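Local structure of AT-less polyketide synthase (Streptomyces platensis subsp. rosaceus, 4QYR) at residues Y51-P61 with S205-H213. The protein is the KS3 ketosynthase region of the isomigrastatin polyketide synthase MgsE and probably catalyses decarboxylative condensation of acyl chains on carrier proteins. Residues are numbered along the deposited sequence; the frame is centred on the assembly and turned at random.
Sequences YAEVVARADFP and SVDTFAATH
In the N-terminal half of this ketosynthase, the short helix 51-56 and the loop after it lie against helix 207-214, which follows the sheet strand 194-201; Val206, Phe209 and His213, spaced along one side of segment 205-213, meet Tyr51, Ala58, Phe60 and Pro61. At one end, Val206 N donates to Tyr51 OH over 3.0 Å in a nearly straight bond (162°), giving the tyrosine hydroxyl a polar partner beside apolar atoms. With CG anti to the backbone N, the Tyr51 ring extends lengthwise toward Val206 to make this bond. Val206 suits its place because it branches, and its two methyls reach both helix and loop: CG2 lies 3.7 Å from CG2 of Val55 and also touches Tyr51, while CG1 sits 3.5 Å from CB of Ala58, a residue small enough to let the loop come close. Phe60 fills the middle. Its CG lies between its backbone N and carbonyl carbon (chi1 67°), and Phe209 CB makes a CH-pi contact over the centre of one face of its ring, 3.5 Å from the centroid. The two phenyl planes are 18° apart but slid past one another, so CE1 of Phe60 meets CD1 of Phe209 at 3.4 Å with little ring overlap. Farther on, one face of the His213 imidazole receives two CH-pi contacts, from Phe60 CA and Pro61 CD, each 3.8 Å from the ring centroid; both carbons adjoin a backbone nitrogen, which probably polarises their C-H groups. Asp207 OD1 forms a hydrogen bond with Asn133 ND2 of the second subunit, while Ser205 OG donates to OD2. The whole is an aromatic and aliphatic helix-to-loop contact that ties helix 51-56 and its following loop, toward the outside of the chain, to a helix at the dimer interface of a thiolase-fold ketosynthase.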
ATOM      1  N   TYR A  51     -31.179   2.315  10.237  1.00 66.93           N
ATOM      2  CA  TYR A  51     -30.335   1.395   9.486  1.00 62.74           C
ATOM      3  C   TYR A  51     -30.429  -0.042   9.987  1.00 61.85           C
ATOM      4  O   TYR A  51     -30.011  -0.979   9.302  1.00 57.11           O
ATOM      5  CB  TYR A  51     -28.886   1.849   9.536  1.00 54.78           C
ATOM      6  CG  TYR A  51     -28.046   1.180   8.483  1.00 56.10           C
ATOM      7  CD1 TYR A  51     -28.070   1.630   7.170  1.00 52.58           C
ATOM      8  CD2 TYR A  51     -27.234   0.097   8.792  1.00 54.90           C
ATOM      9  CE1 TYR A  51     -27.315   1.027   6.192  1.00 50.80           C
ATOM     10  CE2 TYR A  51     -26.468  -0.519   7.816  1.00 51.93           C
ATOM     11  CZ  TYR A  51     -26.514  -0.046   6.517  1.00 52.37           C
ATOM     12  OH  TYR A  51     -25.754  -0.638   5.539  1.00 53.67           O
ATOM     13  N   ALA A  52     -30.982  -0.194  11.186  1.00 65.11           N
ATOM     14  CA  ALA A  52     -31.160  -1.488  11.837  1.00 66.93           C
ATOM     15  C   ALA A  52     -31.945  -2.485  10.999  1.00 70.80           C
ATOM     16  O   ALA A  52     -31.629  -3.671  11.001  1.00 67.40           O
ATOM     17  CB  ALA A  52     -31.842  -1.300  13.185  1.00 68.23           C
ATOM     18  N   GLU A  53     -32.979  -2.023  10.300  1.00 76.84           N
ATOM     19  CA  GLU A  53     -33.733  -2.956   9.474  1.00 84.60           C
ATOM     20  C   GLU A  53     -33.469  -2.775   7.994  1.00 81.95           C
ATOM     21  O   GLU A  53     -34.063  -3.458   7.175  1.00 83.93           O
ATOM     22  CB  GLU A  53     -35.233  -2.888   9.756  1.00 94.78           C
ATOM     23  CG  GLU A  53     -35.532  -3.127  11.233  1.00101.93           C
ATOM     24  CD  GLU A  53     -36.832  -3.879  11.476  1.00111.02           C
ATOM     25  OE1 GLU A  53     -37.465  -4.342  10.494  1.00113.06           O
ATOM     26  OE2 GLU A  53     -37.181  -4.064  12.664  1.00115.76           O
ATOM     27  N   VAL A  54     -32.558  -1.881   7.645  1.00 78.97           N
ATOM     28  CA  VAL A  54     -31.886  -1.992   6.355  1.00 71.98           C
ATOM     29  C   VAL A  54     -31.090  -3.287   6.355  1.00 64.45           C
ATOM     30  O   VAL A  54     -30.975  -3.967   5.337  1.00 60.79           O
ATOM     31  CB  VAL A  54     -30.953  -0.803   6.093  1.00 68.32           C
ATOM     32  CG1 VAL A  54     -30.174  -1.021   4.827  1.00 62.71           C
ATOM     33  CG2 VAL A  54     -31.756   0.472   5.994  1.00 72.40           C
ATOM     34  N   VAL A  55     -30.546  -3.617   7.521  1.00 63.31           N
ATOM     35  CA  VAL A  55     -29.805  -4.852   7.689  1.00 66.85           C
ATOM     36  C   VAL A  55     -30.743  -6.045   7.686  1.00 72.51           C
ATOM     37  O   VAL A  55     -30.509  -7.023   6.984  1.00 74.97           O
ATOM     38  CB  VAL A  55     -28.984  -4.843   8.991  1.00 55.28           C
ATOM     39  CG1 VAL A  55     -28.180  -6.118   9.122  1.00 53.93           C
ATOM     40  CG2 VAL A  55     -28.063  -3.640   9.019  1.00 52.82           C
ATOM     41  N   ALA A  56     -31.818  -5.958   8.457  1.00 73.48           N
ATOM     42  CA  ALA A  56     -32.739  -7.084   8.587  1.00 78.25           C
ATOM     43  C   ALA A  56     -33.328  -7.522   7.238  1.00 82.23           C
ATOM     44  O   ALA A  56     -33.681  -8.693   7.058  1.00 86.94           O
ATOM     45  CB  ALA A  56     -33.852  -6.738   9.560  1.00 81.94           C
ATOM     46  N   ARG A  57     -33.430  -6.591   6.291  1.00 79.92           N
ATOM     47  CA  ARG A  57     -34.044  -6.904   5.004  1.00 77.75           C
ATOM     48  C   ARG A  57     -33.065  -7.578   4.056  1.00 73.86           C
ATOM     49  O   ARG A  57     -33.482  -8.160   3.053  1.00 76.78           O
ATOM     50  CB  ARG A  57     -34.609  -5.646   4.340  1.00 76.92           C
ATOM     51  CG  ARG A  57     -35.712  -4.946   5.107  1.00 81.56           C
ATOM     52  CD  ARG A  57     -36.314  -3.828   4.272  1.00 86.53           C
ATOM     53  NE  ARG A  57     -35.314  -2.816   3.939  1.00 87.47           N
ATOM     54  CZ  ARG A  57     -35.353  -1.548   4.342  1.00 91.34           C
ATOM     55  NH1 ARG A  57     -36.366  -1.108   5.088  1.00 95.59           N
ATOM     56  NH2 ARG A  57     -34.384  -0.712   3.980  1.00 88.69           N
ATOM     57  N   ALA A  58     -31.774  -7.494   4.368  1.00 66.53           N
ATOM     58  CA  ALA A  58     -30.733  -8.049   3.500  1.00 69.30           C
ATOM     59  C   ALA A  58     -30.706  -9.575   3.534  1.00 74.15           C
ATOM     60  O   ALA A  58     -31.322 -10.182   4.402  1.00 77.77           O
ATOM     61  CB  ALA A  58     -29.386  -7.502   3.887  1.00 57.31           C
ATOM     62  N   ASP A  59     -29.963 -10.189   2.613  1.00 75.43           N
ATOM     63  CA  ASP A  59     -30.097 -11.624   2.365  1.00 82.77           C
ATOM     64  C   ASP A  59     -29.190 -12.530   3.206  1.00 83.80           C
ATOM     65  O   ASP A  59     -29.644 -13.559   3.712  1.00 93.68           O
ATOM     66  CB  ASP A  59     -29.855 -11.916   0.883  1.00 88.25           C
ATOM     67  CG  ASP A  59     -30.628 -13.139   0.391  1.00 96.73           C
ATOM     68  OD1 ASP A  59     -30.867 -14.062   1.203  1.00 99.26           O
ATOM     69  OD2 ASP A  59     -31.002 -13.173  -0.805  1.00100.03           O
ATOM     70  N   PHE A  60     -27.923 -12.154   3.345  1.00 73.09           N
ATOM     71  CA  PHE A  60     -26.884 -12.987   3.975  1.00 68.41           C
ATOM     72  C   PHE A  60     -27.221 -13.663   5.321  1.00 63.72           C
ATOM     73  O   PHE A  60     -28.042 -13.151   6.069  1.00 65.94           O
ATOM     74  CB  PHE A  60     -25.629 -12.126   4.171  1.00 66.89           C
ATOM     75  CG  PHE A  60     -25.803 -11.013   5.164  1.00 63.75           C
ATOM     76  CD1 PHE A  60     -25.166 -11.058   6.389  1.00 63.55           C
ATOM     77  CD2 PHE A  60     -26.621  -9.932   4.882  1.00 63.90           C
ATOM     78  CE1 PHE A  60     -25.322 -10.033   7.305  1.00 63.20           C
ATOM     79  CE2 PHE A  60     -26.786  -8.908   5.793  1.00 63.03           C
ATOM     80  CZ  PHE A  60     -26.139  -8.958   7.004  1.00 62.61           C
ATOM     81  N   PRO A  61     -26.572 -14.810   5.630  1.00 60.45           N
ATOM     82  CA  PRO A  61     -26.626 -15.461   6.946  1.00 57.85           C
ATOM     83  C   PRO A  61     -26.079 -14.592   8.068  1.00 61.84           C
ATOM     84  O   PRO A  61     -24.924 -14.164   8.046  1.00 62.14           O
ATOM     85  CB  PRO A  61     -25.755 -16.706   6.762  1.00 57.54           C
ATOM     86  CG  PRO A  61     -24.886 -16.391   5.638  1.00 55.35           C
ATOM     87  CD  PRO A  61     -25.748 -15.597   4.704  1.00 56.21           C
ATOM     88  N   SER A 205     -21.527  -2.035   7.816  1.00 47.65           N
ATOM     89  CA  SER A 205     -22.565  -1.869   6.793  1.00 46.44           C
ATOM     90  C   SER A 205     -22.961  -3.186   6.143  1.00 46.18           C
ATOM     91  O   SER A 205     -22.299  -4.208   6.305  1.00 46.03           O
ATOM     92  CB  SER A 205     -22.114  -0.899   5.701  1.00 47.15           C
ATOM     93  OG  SER A 205     -21.566  -1.612   4.595  1.00 51.79           O
ATOM     94  N   VAL A 206     -24.046  -3.129   5.385  1.00 50.20           N
ATOM     95  CA  VAL A 206     -24.614  -4.289   4.711  1.00 58.00           C
ATOM     96  C   VAL A 206     -23.896  -4.661   3.421  1.00 61.51           C
ATOM     97  O   VAL A 206     -23.771  -5.842   3.094  1.00 64.37           O
ATOM     98  CB  VAL A 206     -26.078  -4.041   4.360  1.00 63.01           C
ATOM     99  CG1 VAL A 206     -26.715  -5.310   3.889  1.00 65.18           C
ATOM    100  CG2 VAL A 206     -26.806  -3.520   5.564  1.00 67.32           C
ATOM    101  N   ASP A 207     -23.449  -3.636   2.698  1.00 58.14           N
ATOM    102  CA  ASP A 207     -22.877  -3.775   1.366  1.00 58.02           C
ATOM    103  C   ASP A 207     -22.041  -5.031   1.140  1.00 53.40           C
ATOM    104  O   ASP A 207     -22.373  -5.849   0.277  1.00 53.44           O
ATOM    105  CB  ASP A 207     -22.023  -2.546   1.046  1.00 63.94           C
ATOM    106  CG  ASP A 207     -22.845  -1.268   0.971  1.00 70.52           C
ATOM    107  OD1 ASP A 207     -23.157  -0.824  -0.167  1.00 72.76           O
ATOM    108  OD2 ASP A 207     -23.169  -0.711   2.049  1.00 69.37           O
ATOM    109  N   THR A 208     -20.964  -5.194   1.907  1.00 45.57           N
ATOM    110  CA  THR A 208     -20.077  -6.322   1.658  1.00 41.87           C
ATOM    111  C   THR A 208     -20.706  -7.642   2.092  1.00 43.29           C
ATOM    112  O   THR A 208     -20.442  -8.682   1.499  1.00 44.44           O
ATOM    113  CB  THR A 208     -18.731  -6.141   2.353  1.00 39.14           C
ATOM    114  OG1 THR A 208     -18.255  -4.815   2.118  1.00 41.86           O
ATOM    115  CG2 THR A 208     -17.713  -7.130   1.816  1.00 35.49           C
ATOM    116  N   PHE A 209     -21.552  -7.596   3.113  1.00 44.46           N
ATOM    117  CA  PHE A 209     -22.240  -8.790   3.593  1.00 46.05           C
ATOM    118  C   PHE A 209     -23.057  -9.393   2.472  1.00 50.79           C
ATOM    119  O   PHE A 209     -22.896 -10.562   2.119  1.00 55.01           O
ATOM    120  CB  PHE A 209     -23.153  -8.462   4.776  1.00 40.98           C
ATOM    121  CG  PHE A 209     -22.473  -8.528   6.106  1.00 39.49           C
ATOM    122  CD1 PHE A 209     -21.991  -9.734   6.594  1.00 45.21           C
ATOM    123  CD2 PHE A 209     -22.329  -7.383   6.888  1.00 41.32           C
ATOM    124  CE1 PHE A 209     -21.360  -9.801   7.851  1.00 43.85           C
ATOM    125  CE2 PHE A 209     -21.702  -7.433   8.149  1.00 41.17           C
ATOM    126  CZ  PHE A 209     -21.210  -8.640   8.629  1.00 41.04           C
ATOM    127  N   ALA A 210     -23.937  -8.565   1.922  1.00 52.38           N
ATOM    128  CA  ALA A 210     -24.824  -8.961   0.846  1.00 55.28           C
ATOM    129  C   ALA A 210     -24.039  -9.494  -0.329  1.00 45.27           C
ATOM    130  O   ALA A 210     -24.370 -10.532  -0.888  1.00 53.53           O
ATOM    131  CB  ALA A 210     -25.684  -7.782   0.416  1.00 47.10           C
ATOM    132  N   ALA A 211     -22.986  -8.783  -0.696  1.00 43.06           N
ATOM    133  CA  ALA A 211     -22.254  -9.112  -1.913  1.00 48.84           C
ATOM    134  C   ALA A 211     -21.558 -10.459  -1.793  1.00 47.07           C
ATOM    135  O   ALA A 211     -21.694 -11.319  -2.674  1.00 49.06           O
ATOM    136  CB  ALA A 211     -21.257  -8.023  -2.239  1.00 45.38           C
ATOM    137  N   THR A 212     -20.826 -10.636  -0.698  1.00 43.34           N
ATOM    138  CA  THR A 212     -20.154 -11.892  -0.419  1.00 46.22           C
ATOM    139  C   THR A 212     -21.121 -13.057  -0.460  1.00 51.68           C
ATOM    140  O   THR A 212     -20.790 -14.124  -0.969  1.00 57.87           O
ATOM    141  CB  THR A 212     -19.472 -11.862   0.940  1.00 48.28           C
ATOM    142  OG1 THR A 212     -18.756 -10.633   1.062  1.00 52.16           O
ATOM    143  CG2 THR A 212     -18.497 -13.018   1.078  1.00 47.22           C
ATOM    144  N   HIS A 213     -22.322 -12.843   0.059  1.00 50.80           N
ATOM    145  CA  HIS A 213     -23.338 -13.885   0.063  1.00 51.74           C
ATOM    146  C   HIS A 213     -23.719 -14.314  -1.351  1.00 51.43           C
ATOM    147  O   HIS A 213     -23.857 -15.502  -1.627  1.00 53.76           O
ATOM    148  CB  HIS A 213     -24.580 -13.411   0.818  1.00 55.20           C
ATOM    149  CG  HIS A 213     -25.655 -14.448   0.912  1.00 58.57           C
ATOM    150  ND1 HIS A 213     -25.395 -15.756   1.260  1.00 52.86           N
ATOM    151  CD2 HIS A 213     -26.988 -14.371   0.701  1.00 60.56           C
ATOM    152  CE1 HIS A 213     -26.522 -16.442   1.256  1.00 55.98           C
ATOM    153  NE2 HIS A 213     -27.504 -15.625   0.919  1.00 63.43           N
TER